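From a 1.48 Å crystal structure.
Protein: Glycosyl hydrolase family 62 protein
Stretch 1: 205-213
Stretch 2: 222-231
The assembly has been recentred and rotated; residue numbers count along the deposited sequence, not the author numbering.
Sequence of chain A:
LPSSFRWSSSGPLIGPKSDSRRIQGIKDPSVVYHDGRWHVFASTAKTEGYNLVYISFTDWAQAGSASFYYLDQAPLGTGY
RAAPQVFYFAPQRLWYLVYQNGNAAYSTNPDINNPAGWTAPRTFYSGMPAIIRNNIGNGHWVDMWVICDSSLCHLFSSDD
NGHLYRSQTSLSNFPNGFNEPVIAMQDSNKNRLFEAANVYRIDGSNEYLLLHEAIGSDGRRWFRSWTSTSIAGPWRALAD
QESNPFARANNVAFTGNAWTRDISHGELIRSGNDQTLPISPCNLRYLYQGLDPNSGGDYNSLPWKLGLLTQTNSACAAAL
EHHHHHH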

# COMPACT_ATOMS: atom_id res chain seq x y z
N SER A 205 16.12 13.42 7.23
CA SER A 205 17.14 12.41 7.48
C SER A 205 17.62 11.93 6.12
O SER A 205 16.98 12.17 5.11
CB SER A 205 16.53 11.23 8.24
OG SER A 205 15.74 10.46 7.33
N ASN A 206 18.73 11.22 6.11
CA ASN A 206 19.19 10.53 4.92
C ASN A 206 18.84 9.07 5.06
O ASN A 206 19.68 8.19 4.90
CB ASN A 206 20.70 10.72 4.72
CG ASN A 206 21.08 12.16 4.40
OD1 ASN A 206 21.99 12.73 5.02
ND2 ASN A 206 20.39 12.77 3.44
N GLU A 207 17.59 8.82 5.41
CA GLU A 207 17.12 7.45 5.65
C GLU A 207 15.79 7.18 4.98
O GLU A 207 15.00 8.10 4.70
CB GLU A 207 16.93 7.20 7.13
CG GLU A 207 18.22 7.00 7.91
CD GLU A 207 17.91 6.86 9.38
OE1 GLU A 207 17.34 7.82 9.95
OE2 GLU A 207 18.18 5.78 9.96
N TYR A 208 15.53 5.88 4.82
CA TYR A 208 14.30 5.34 4.27
C TYR A 208 13.65 4.40 5.27
O TYR A 208 14.34 3.78 6.11
CB TYR A 208 14.60 4.61 2.96
CG TYR A 208 15.16 5.56 1.92
CD1 TYR A 208 16.51 5.84 1.89
CD2 TYR A 208 14.33 6.24 1.03
CE1 TYR A 208 17.05 6.74 0.99
CE2 TYR A 208 14.85 7.15 0.12
CZ TYR A 208 16.21 7.40 0.11
OH TYR A 208 16.74 8.31 -0.78
N LEU A 209 12.34 4.31 5.19
CA LEU A 209 11.50 3.43 6.03
C LEU A 209 10.87 2.33 5.16
O LEU A 209 10.26 2.63 4.16
CB LEU A 209 10.40 4.26 6.68
CG LEU A 209 9.40 3.52 7.56
CD1 LEU A 209 10.02 2.89 8.80
CD2 LEU A 209 8.26 4.44 7.95
N LEU A 210 11.04 1.07 5.58
CA LEU A 210 10.35 -0.08 4.96
C LEU A 210 9.32 -0.62 5.96
O LEU A 210 9.66 -0.91 7.10
CB LEU A 210 11.35 -1.20 4.66
CG LEU A 210 10.77 -2.56 4.24
CD1 LEU A 210 10.06 -2.49 2.91
CD2 LEU A 210 11.91 -3.59 4.19
N LEU A 211 8.06 -0.73 5.51
CA LEU A 211 7.01 -1.42 6.24
C LEU A 211 6.65 -2.65 5.45
O LEU A 211 6.72 -2.65 4.23
CB LEU A 211 5.75 -0.55 6.39
CG LEU A 211 5.99 0.87 6.90
CD1 LEU A 211 4.69 1.68 6.92
CD2 LEU A 211 6.68 0.87 8.28
N HIS A 212 6.25 -3.71 6.14
CA HIS A 212 5.86 -4.92 5.42
C HIS A 212 4.88 -5.69 6.31
O HIS A 212 5.09 -5.77 7.51
CB HIS A 212 7.12 -5.78 5.13
CG HIS A 212 7.00 -6.73 4.00
ND1 HIS A 212 6.20 -7.86 4.03
CD2 HIS A 212 7.63 -6.75 2.80
CE1 HIS A 212 6.32 -8.50 2.88
NE2 HIS A 212 7.20 -7.87 2.14
N GLU A 213 3.82 -6.21 5.69
CA GLU A 213 2.81 -6.99 6.40
C GLU A 213 3.28 -8.41 6.71
O GLU A 213 4.03 -9.01 5.93
CB GLU A 213 1.51 -7.06 5.60
CG GLU A 213 0.32 -7.49 6.42
CD GLU A 213 -1.01 -7.42 5.68
OE1 GLU A 213 -1.14 -6.64 4.70
OE2 GLU A 213 -1.96 -8.12 6.15
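Stretch 2, residues 222-231: WFRSWTSTSI

The most distinctive feature of this contact lies just past the end of the paired strands, where I231 folds back over the aromatic ring of Y208. Its CG1 stands 3.5 Å from the centroid of the Y208 ring (CG, CD1, CD2, CE1, CE2 and CZ) and only 18° off the ring normal, a CH-pi contact over the face; the closest atom pair is Y208 CE2 to I231 CG1, at 3.4 Å. The CA-to-CB bond of I231 points sideways, but with chi1 m (-62°) and chi2 t (164°) the end of its side chain comes nearer to stretch 1. The carbonyl of T229 meets the same ring at its edge, with Y208 CE1 to T229 O at 3.6 Å, so the tyrosine is contacted both on a face and at its edge.

The rest of the contact is a regular antiparallel pairing. Stretch 2 is extended from W222 through S228 and runs against the strand of stretch 1, which continues beyond E213. The N-to-C directions make an angle of 155°, and the axes approach to 4.6 Å. T229 to I231 leave the strand as loop, T229 and I231 with phi/psi of -78/-13° and -60/-30°.

Register is set by three hydrogen-bonded pairs, each closed by two backbone bonds. Y208 N donates to S228 O at 2.8 Å, and S228 N returns to Y208 O at 3.1 Å. In the next pair, L210 N to W226 O and W226 N to L210 O are both 2.9 Å. H212 N to R224 O and R224 N to H212 O, both 3.0 Å, complete the ladder. The alternating pairs, L209 with T227, L211 with S225 and E213 with F223, are not hydrogen-bonded and their CA atoms draw closer, as is usual for the non-hydrogen-bonded pairs of an antiparallel ladder. Carbonyls also receive CA-H...O contacts, the shortest from T227 CA to Y208 O at 3.1 Å.

Side chains alternate between the two faces of the sheet. On the face of Y208, L210 and H212, W226 covers much of the ground: L210 CD2 packs 3.7 Å from W226 CE3, while H212 CB lies 3.8 Å from W226 CZ3. The imidazole of H212 leads away from stretch 2, and its ND1 donates to E213 O within its own stretch at 3.1 Å. The guanidinium of R224 also leads away and is hydrogen-bonded elsewhere in the structure.

On the other face, L211 CD2 rests 3.7 Å from S225 CB, and L209 CD1 reaches W226 O at 3.5 Å. The end of the F223 side chain comes nearer to stretch 1, with E213 CG over one face of the ring and E213 CB 3.8 Å from F223 CE2. At the opposite end of the ladder, a water bridges the two stretches just beyond the paired strands, donating to T229 O at 2.7 Å and, weakly, to N206 O at 3.1 Å. Together the stretches bury 827 Å².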

# COMPACT_ATOMS: atom_id res chain seq x y z
N TRP A 222 -0.33 -7.86 10.86
CA TRP A 222 0.41 -6.80 11.52
C TRP A 222 1.53 -6.31 10.63
O TRP A 222 1.82 -6.93 9.62
CB TRP A 222 0.95 -7.26 12.88
CG TRP A 222 2.01 -8.35 12.85
CD1 TRP A 222 1.87 -9.63 12.41
CD2 TRP A 222 3.37 -8.23 13.30
NE1 TRP A 222 3.05 -10.31 12.58
CE2 TRP A 222 3.99 -9.47 13.10
CE3 TRP A 222 4.11 -7.18 13.87
CZ2 TRP A 222 5.32 -9.70 13.44
CZ3 TRP A 222 5.41 -7.40 14.20
CH2 TRP A 222 6.01 -8.66 14.00
N PHE A 223 2.17 -5.20 11.03
CA PHE A 223 3.28 -4.61 10.30
C PHE A 223 4.58 -4.59 11.04
O PHE A 223 4.63 -4.23 12.22
CB PHE A 223 2.96 -3.16 9.82
CG PHE A 223 2.06 -3.16 8.64
CD1 PHE A 223 0.66 -3.22 8.81
CD2 PHE A 223 2.59 -3.24 7.38
CE1 PHE A 223 -0.16 -3.28 7.71
CE2 PHE A 223 1.76 -3.32 6.27
CZ PHE A 223 0.39 -3.37 6.44
N ARG A 224 5.64 -4.94 10.30
CA ARG A 224 7.02 -4.80 10.74
C ARG A 224 7.65 -3.63 10.04
O ARG A 224 7.20 -3.22 8.98
CB ARG A 224 7.79 -6.09 10.43
CG ARG A 224 7.19 -7.31 11.14
CD ARG A 224 7.86 -8.62 10.76
NE ARG A 224 9.23 -8.72 11.23
CZ ARG A 224 10.20 -9.42 10.63
NH1 ARG A 224 9.94 -10.12 9.52
NH2 ARG A 224 11.42 -9.43 11.14
N SER A 225 8.73 -3.10 10.63
CA SER A 225 9.41 -1.93 10.08
C SER A 225 10.91 -2.03 10.21
O SER A 225 11.44 -2.62 11.18
CB SER A 225 8.93 -0.65 10.77
OG SER A 225 9.12 -0.70 12.19
N TRP A 226 11.57 -1.40 9.24
CA TRP A 226 13.03 -1.33 9.14
C TRP A 226 13.40 0.02 8.61
O TRP A 226 12.59 0.69 7.95
CB TRP A 226 13.57 -2.38 8.15
CG TRP A 226 13.32 -3.80 8.45
CD1 TRP A 226 14.22 -4.69 8.97
CD2 TRP A 226 12.13 -4.55 8.20
NE1 TRP A 226 13.68 -5.93 9.06
CE2 TRP A 226 12.39 -5.88 8.62
CE3 TRP A 226 10.88 -4.24 7.67
CZ2 TRP A 226 11.42 -6.89 8.53
CZ3 TRP A 226 9.94 -5.26 7.58
CH2 TRP A 226 10.23 -6.55 7.98
N THR A 227 14.67 0.40 8.81
CA THR A 227 15.21 1.60 8.15
C THR A 227 16.55 1.31 7.49
O THR A 227 17.23 0.32 7.83
CB THR A 227 15.43 2.77 9.13
OG1 THR A 227 16.39 2.37 10.13
CG2 THR A 227 14.12 3.17 9.81
N SER A 228 16.92 2.18 6.56
CA SER A 228 18.17 2.06 5.82
C SER A 228 18.60 3.41 5.31
O SER A 228 17.77 4.30 5.11
CB SER A 228 18.02 1.13 4.62
OG SER A 228 19.25 0.98 3.91
N THR A 229 19.89 3.59 5.07
CA THR A 229 20.35 4.81 4.40
C THR A 229 20.11 4.75 2.89
O THR A 229 20.27 5.76 2.21
CB THR A 229 21.85 5.06 4.66
OG1 THR A 229 22.60 3.97 4.19
CG2 THR A 229 22.08 5.21 6.10
N SER A 230 19.80 3.59 2.34
CA SER A 230 19.53 3.47 0.90
C SER A 230 18.25 2.70 0.64
O SER A 230 17.89 1.76 1.36
CB SER A 230 20.68 2.71 0.24
OG SER A 230 20.42 2.43 -1.14
N ILE A 231 17.59 3.04 -0.45
CA ILE A 231 16.44 2.27 -0.91
C ILE A 231 16.85 0.81 -1.20
O ILE A 231 16.04 -0.11 -1.06
CB ILE A 231 15.79 2.95 -2.14
CG1 ILE A 231 15.26 4.36 -1.78
CG2 ILE A 231 14.67 2.07 -2.68
CD1 ILE A 231 14.94 5.25 -2.98
O HOH W 1 20.44 8.41 1.90